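Local coordinates for protein folylpolyglutamate synthase (FolC) (PDB 6K8C) that probably adds glutamate to dihydropteroate and then successively to reduced folates, using ATP, to make dihydrofolate and folylpolyglutamates, at residues A[246-251]-A[261-266]; A[29-34]-A[124-129]. All coordinates share one frame; numbering follows the deposited sequence.

Contact 1. Residues A[246-251]-A[261-266]; sequences VALKAF and EVLKNL
The backbone N of Phe251 bonds to Ala247 O at 2.9 Å in regular helix, where Leu248 and Phe251, three residues apart, share the face turned to 261-266. No hydrogen bond crosses between 246-251 and 261-266; the meeting is wholly apolar. Val262 divides its two methyls between the helix residues. CG1 comes obliquely against the far end of the Phe251 ring, 3.9 Å from CE2 and equally near CZ, while CG2 lies 3.8 Å from Leu248 CD1. With Leu248 CG anti to the backbone N (chi1 -167°), the isobutyl end reaches out from the helix, and its other methyl, CD2, approaches Leu263 CD1 more loosely at 4.4 Å. Val262 and Leu263 are the two central residues of a type I turn from Glu261 to Lys264; the turn presents Val262 to the helix, while Leu263 sets off to the side and only its end comes near. Leu68 touches both Phe251 and Val262, and Val227 lies on Leu263. Elsewhere on the helix, Val246 and Ala250 rest on strand 159-162. A helix laid on the central sheet and flanked by the loop that follows it belongs to the layered alpha/beta build of this Mur-ligase-type, P-loop NTPase-like domain.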
loop_
_atom_site.group_PDB
_atom_site.type_symbol
_atom_site.label_atom_id
_atom_site.label_comp_id
_atom_site.label_asym_id
_atom_site.label_seq_id
_atom_site.Cartn_x
_atom_site.Cartn_y
_atom_site.Cartn_z
ATOM N N VAL A 246 3.215 8.819 -12.543
ATOM C CA VAL A 246 1.759 8.737 -12.469
ATOM C C VAL A 246 1.218 9.705 -11.423
ATOM O O VAL A 246 0.240 10.423 -11.668
ATOM C CB VAL A 246 1.326 7.289 -12.188
ATOM C CG1 VAL A 246 -0.173 7.228 -11.934
ATOM C CG2 VAL A 246 1.731 6.379 -13.355
ATOM N N ALA A 247 1.851 9.760 -10.251
ATOM C CA ALA A 247 1.415 10.703 -9.226
ATOM C C ALA A 247 1.542 12.141 -9.711
ATOM O O ALA A 247 0.704 12.988 -9.385
ATOM C CB ALA A 247 2.219 10.503 -7.941
ATOM N N LEU A 248 2.593 12.438 -10.480
ATOM C CA LEU A 248 2.751 13.786 -11.016
ATOM C C LEU A 248 1.635 14.120 -11.998
ATOM O O LEU A 248 1.107 15.239 -11.989
ATOM C CB LEU A 248 4.122 13.926 -11.684
ATOM C CG LEU A 248 4.592 15.337 -12.044
ATOM C CD1 LEU A 248 4.686 16.209 -10.805
ATOM C CD2 LEU A 248 5.936 15.269 -12.762
ATOM N N LYS A 249 1.263 13.163 -12.852
ATOM C CA LYS A 249 0.152 13.389 -13.774
ATOM C C LYS A 249 -1.152 13.618 -13.020
ATOM O O LYS A 249 -1.968 14.461 -13.413
ATOM C CB LYS A 249 0.014 12.207 -14.731
ATOM C CG LYS A 249 -0.953 12.458 -15.879
ATOM C CD LYS A 249 -0.495 13.654 -16.701
ATOM C CE LYS A 249 -0.717 13.432 -18.181
ATOM N NZ LYS A 249 -0.054 14.491 -18.990
ATOM N N ALA A 250 -1.379 12.855 -11.948
ATOM C CA ALA A 250 -2.541 13.094 -11.096
ATOM C C ALA A 250 -2.509 14.498 -10.515
ATOM O O ALA A 250 -3.513 15.222 -10.552
ATOM C CB ALA A 250 -2.599 12.047 -9.980
ATOM N N PHE A 251 -1.351 14.897 -9.980
ATOM C CA PHE A 251 -1.179 16.235 -9.420
ATOM C C PHE A 251 -1.522 17.310 -10.444
ATOM O O PHE A 251 -2.287 18.239 -10.159
ATOM C CB PHE A 251 0.265 16.395 -8.929
ATOM C CG PHE A 251 0.604 17.782 -8.452
ATOM C CD1 PHE A 251 0.363 18.152 -7.137
ATOM C CD2 PHE A 251 1.181 18.709 -9.311
ATOM C CE1 PHE A 251 0.679 19.425 -6.687
ATOM C CE2 PHE A 251 1.496 19.980 -8.871
ATOM C CZ PHE A 251 1.246 20.341 -7.555
ATOM N N GLU A 261 7.873 24.104 -10.461
ATOM C CA GLU A 261 8.760 22.942 -10.548
ATOM C C GLU A 261 8.717 22.229 -9.200
ATOM O O GLU A 261 9.554 22.433 -8.318
ATOM C CB GLU A 261 10.173 23.367 -10.927
ATOM C CG GLU A 261 10.900 22.397 -11.856
ATOM C CD GLU A 261 11.384 21.142 -11.147
ATOM O OE1 GLU A 261 11.448 21.143 -9.899
ATOM O OE2 GLU A 261 11.704 20.150 -11.839
ATOM N N VAL A 262 7.716 21.361 -9.050
ATOM C CA VAL A 262 7.402 20.805 -7.738
ATOM C C VAL A 262 8.381 19.723 -7.296
ATOM O O VAL A 262 8.443 19.407 -6.101
ATOM C CB VAL A 262 5.964 20.264 -7.743
ATOM C CG1 VAL A 262 4.982 21.405 -7.954
ATOM C CG2 VAL A 262 5.800 19.216 -8.835
ATOM N N LEU A 263 9.149 19.139 -8.217
ATOM C CA LEU A 263 10.086 18.090 -7.840
ATOM C C LEU A 263 11.339 18.627 -7.162
ATOM O O LEU A 263 12.008 17.874 -6.447
ATOM C CB LEU A 263 10.486 17.272 -9.067
ATOM C CG LEU A 263 9.342 16.481 -9.695
ATOM C CD1 LEU A 263 9.876 15.519 -10.734
ATOM C CD2 LEU A 263 8.544 15.754 -8.617
ATOM N N LYS A 264 11.670 19.904 -7.364
ATOM C CA LYS A 264 12.923 20.430 -6.835
ATOM C C LYS A 264 12.945 20.386 -5.313
ATOM O O LYS A 264 13.974 20.062 -4.709
ATOM C CB LYS A 264 13.148 21.857 -7.336
ATOM C CG LYS A 264 14.297 21.977 -8.326
ATOM C CD LYS A 264 14.116 23.164 -9.257
ATOM C CE LYS A 264 14.963 23.008 -10.511
ATOM N NZ LYS A 264 14.491 23.890 -11.617
ATOM N N ASN A 265 11.817 20.690 -4.674
ATOM C CA ASN A 265 11.728 20.700 -3.220
ATOM C C ASN A 265 10.902 19.544 -2.669
ATOM O O ASN A 265 10.550 19.558 -1.487
ATOM C CB ASN A 265 11.151 22.032 -2.736
ATOM C CG ASN A 265 11.948 23.219 -3.229
ATOM O OD1 ASN A 265 13.174 23.160 -3.328
ATOM N ND2 ASN A 265 11.256 24.306 -3.548
ATOM N N LEU A 266 10.578 18.549 -3.491
ATOM C CA LEU A 266 9.869 17.381 -2.987
ATOM C C LEU A 266 10.763 16.627 -2.012
ATOM O O LEU A 266 11.923 16.336 -2.318
ATOM C CB LEU A 266 9.449 16.472 -4.141
ATOM C CG LEU A 266 8.652 15.216 -3.776
ATOM C CD1 LEU A 266 7.337 15.588 -3.104
ATOM C CD2 LEU A 266 8.400 14.352 -5.009
#

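Contact 2. Residues A[29-34]-A[124-129]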
loop_
_atom_site.group_PDB
_atom_site.type_symbol
_atom_site.label_atom_id
_atom_site.label_comp_id
_atom_site.label_asym_id
_atom_site.label_seq_id
_atom_site.Cartn_x
_atom_site.Cartn_y
_atom_site.Cartn_z
ATOM N N SER A 29 -24.515 -4.240 -0.711
ATOM C CA SER A 29 -25.514 -3.279 -0.265
ATOM C C SER A 29 -25.267 -2.807 1.162
ATOM O O SER A 29 -25.786 -1.753 1.549
ATOM C CB SER A 29 -26.918 -3.881 -0.384
ATOM O OG SER A 29 -27.115 -4.925 0.556
ATOM N N ARG A 30 -24.481 -3.551 1.947
ATOM C CA ARG A 30 -24.283 -3.186 3.346
ATOM C C ARG A 30 -23.580 -1.841 3.468
ATOM O O ARG A 30 -24.099 -0.910 4.096
ATOM C CB ARG A 30 -23.498 -4.274 4.086
ATOM C CG ARG A 30 -23.379 -3.998 5.582
ATOM C CD ARG A 30 -22.628 -5.091 6.336
ATOM N NE ARG A 30 -21.244 -5.233 5.885
ATOM C CZ ARG A 30 -20.778 -6.304 5.256
ATOM N NH1 ARG A 30 -21.589 -7.327 5.007
ATOM N NH2 ARG A 30 -19.507 -6.354 4.875
ATOM N N PHE A 31 -22.387 -1.711 2.879
ATOM C CA PHE A 31 -21.649 -0.476 3.113
ATOM C C PHE A 31 -22.296 0.715 2.421
ATOM O O PHE A 31 -22.228 1.835 2.941
ATOM C CB PHE A 31 -20.190 -0.584 2.677
ATOM C CG PHE A 31 -19.364 0.570 3.157
ATOM C CD1 PHE A 31 -19.078 0.705 4.501
ATOM C CD2 PHE A 31 -18.934 1.554 2.282
ATOM C CE1 PHE A 31 -18.342 1.772 4.969
ATOM C CE2 PHE A 31 -18.199 2.629 2.743
ATOM C CZ PHE A 31 -17.900 2.738 4.091
ATOM N N ILE A 32 -22.916 0.505 1.257
ATOM C CA ILE A 32 -23.683 1.585 0.637
ATOM C C ILE A 32 -24.705 2.126 1.625
ATOM O O ILE A 32 -24.880 3.345 1.765
ATOM C CB ILE A 32 -24.351 1.095 -0.662
ATOM C CG1 ILE A 32 -23.300 0.817 -1.735
ATOM C CG2 ILE A 32 -25.359 2.126 -1.168
ATOM C CD1 ILE A 32 -23.761 -0.154 -2.801
ATOM N N GLN A 33 -25.367 1.228 2.357
ATOM C CA GLN A 33 -26.311 1.652 3.382
ATOM C C GLN A 33 -25.591 2.249 4.586
ATOM O O GLN A 33 -26.033 3.267 5.135
ATOM C CB GLN A 33 -27.180 0.465 3.798
ATOM C CG GLN A 33 -28.264 0.791 4.800
ATOM C CD GLN A 33 -28.976 -0.453 5.300
ATOM O OE1 GLN A 33 -28.729 -1.561 4.819
ATOM N NE2 GLN A 33 -29.861 -0.277 6.272
ATOM N N ILE A 34 -24.483 1.632 5.013
ATOM C CA ILE A 34 -23.715 2.180 6.130
ATOM C C ILE A 34 -23.300 3.612 5.826
ATOM O O ILE A 34 -23.464 4.517 6.655
ATOM C CB ILE A 34 -22.483 1.303 6.432
ATOM C CG1 ILE A 34 -22.886 -0.015 7.095
ATOM C CG2 ILE A 34 -21.501 2.053 7.338
ATOM C CD1 ILE A 34 -21.760 -1.038 7.124
ATOM N N TYR A 124 -15.048 -0.209 8.715
ATOM C CA TYR A 124 -14.879 0.729 9.822
ATOM C C TYR A 124 -13.641 1.599 9.631
ATOM O O TYR A 124 -13.664 2.798 9.940
ATOM C CB TYR A 124 -14.796 -0.021 11.150
ATOM C CG TYR A 124 -15.003 0.881 12.342
ATOM C CD1 TYR A 124 -16.200 1.571 12.513
ATOM C CD2 TYR A 124 -14.002 1.062 13.284
ATOM C CE1 TYR A 124 -16.394 2.404 13.597
ATOM C CE2 TYR A 124 -14.189 1.890 14.371
ATOM C CZ TYR A 124 -15.386 2.559 14.520
ATOM O OH TYR A 124 -15.570 3.386 15.597
ATOM N N ALA A 125 -12.543 1.008 9.143
ATOM C CA ALA A 125 -11.357 1.799 8.822
ATOM C C ALA A 125 -11.687 2.890 7.812
ATOM O O ALA A 125 -11.198 4.022 7.925
ATOM C CB ALA A 125 -10.247 0.890 8.286
ATOM N N THR A 126 -12.529 2.569 6.825
ATOM C CA THR A 126 -12.935 3.556 5.828
ATOM C C THR A 126 -13.675 4.724 6.473
ATOM O O THR A 126 -13.400 5.889 6.166
ATOM C CB THR A 126 -13.800 2.889 4.752
ATOM O OG1 THR A 126 -13.050 1.847 4.111
ATOM C CG2 THR A 126 -14.240 3.899 3.695
ATOM N N LEU A 127 -14.625 4.434 7.370
ATOM C CA LEU A 127 -15.336 5.514 8.050
ATOM C C LEU A 127 -14.392 6.338 8.911
ATOM O O LEU A 127 -14.529 7.564 8.992
ATOM C CB LEU A 127 -16.479 4.959 8.911
ATOM C CG LEU A 127 -17.657 4.298 8.193
ATOM C CD1 LEU A 127 -18.752 3.966 9.212
ATOM C CD2 LEU A 127 -18.209 5.178 7.078
ATOM N N LEU A 128 -13.436 5.682 9.576
ATOM C CA LEU A 128 -12.452 6.418 10.357
ATOM C C LEU A 128 -11.655 7.372 9.472
ATOM O O LEU A 128 -11.372 8.510 9.868
ATOM C CB LEU A 128 -11.519 5.445 11.080
ATOM C CG LEU A 128 -12.074 4.705 12.299
ATOM C CD1 LEU A 128 -11.102 3.623 12.740
ATOM C CD2 LEU A 128 -12.366 5.677 13.434
ATOM N N ALA A 129 -11.290 6.928 8.267
ATOM C CA ALA A 129 -10.571 7.803 7.346
ATOM C C ALA A 129 -11.405 9.025 6.981
ATOM O O ALA A 129 -10.898 10.153 6.971
ATOM C CB ALA A 129 -10.166 7.029 6.087
#
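Phe31, with CG anti to the backbone N (chi1 -169°), and Leu127, with CG beside its own N (chi1 -67°), each carry their side chain into the gap between the helices, where the two run antiparallel alongside each other. Leu127 CD2 meets the end of the ring obliquely, 3.9 Å from Phe31 CZ. That same CZ is 3.9 Å from Thr126 CG2, leaving the ring end seated against two consecutive residues of helix 121-132. The other Leu127 methyl, CD1, takes Ile34 CG2 at 3.8 Å, the two side chains set roughly perpendicular. These are two roughly parallel helices of the Mur-ligase-type alpha/beta domain; the axes of 29-34 and 124-129 come no closer than 11.8 Å and cross at -27°, and Phe31, Ile34 and Leu127 span the interval. Helix 28-41 leads toward strand 48-53 of the central sheet, whereas helix 121-132 packs on strand 76-79 through Phe79. Thr126 turns its methyl to the ring and satisfies OG1 elsewhere, with hydrogen bonds to Ser151 OG and Phe122 O. Phe115 and Cys119 touch both Ile34 and Leu127, closing in this buried apolar patch, and a salt bridge from Arg30 NH2 to Glu123 OE2 joins the helices beside it.

Contacts 1 and 2 do not touch: their centres lie 31 Å apart and their nearest atoms about 18 Å. Along the chain they follow in series, 29-34/124-129 closing before 246-251/261-266 opens. Both belong to the part of the molecule built on the eight-stranded sheet, contact 1 by way of its helix, whose Val246 and Ala250 lie on strand 159-162, and contact 2 through strand 76-79. Between those strands in the sheet runs strand 48-53, followed by the glycine-rich P-loop and helix 58-70, where ATP phosphates probably bind, as in relatives. Contact 1 packs against the C-terminal end of that helix, away from the P-loop; contact 2 lies on the other side of strand 48-53.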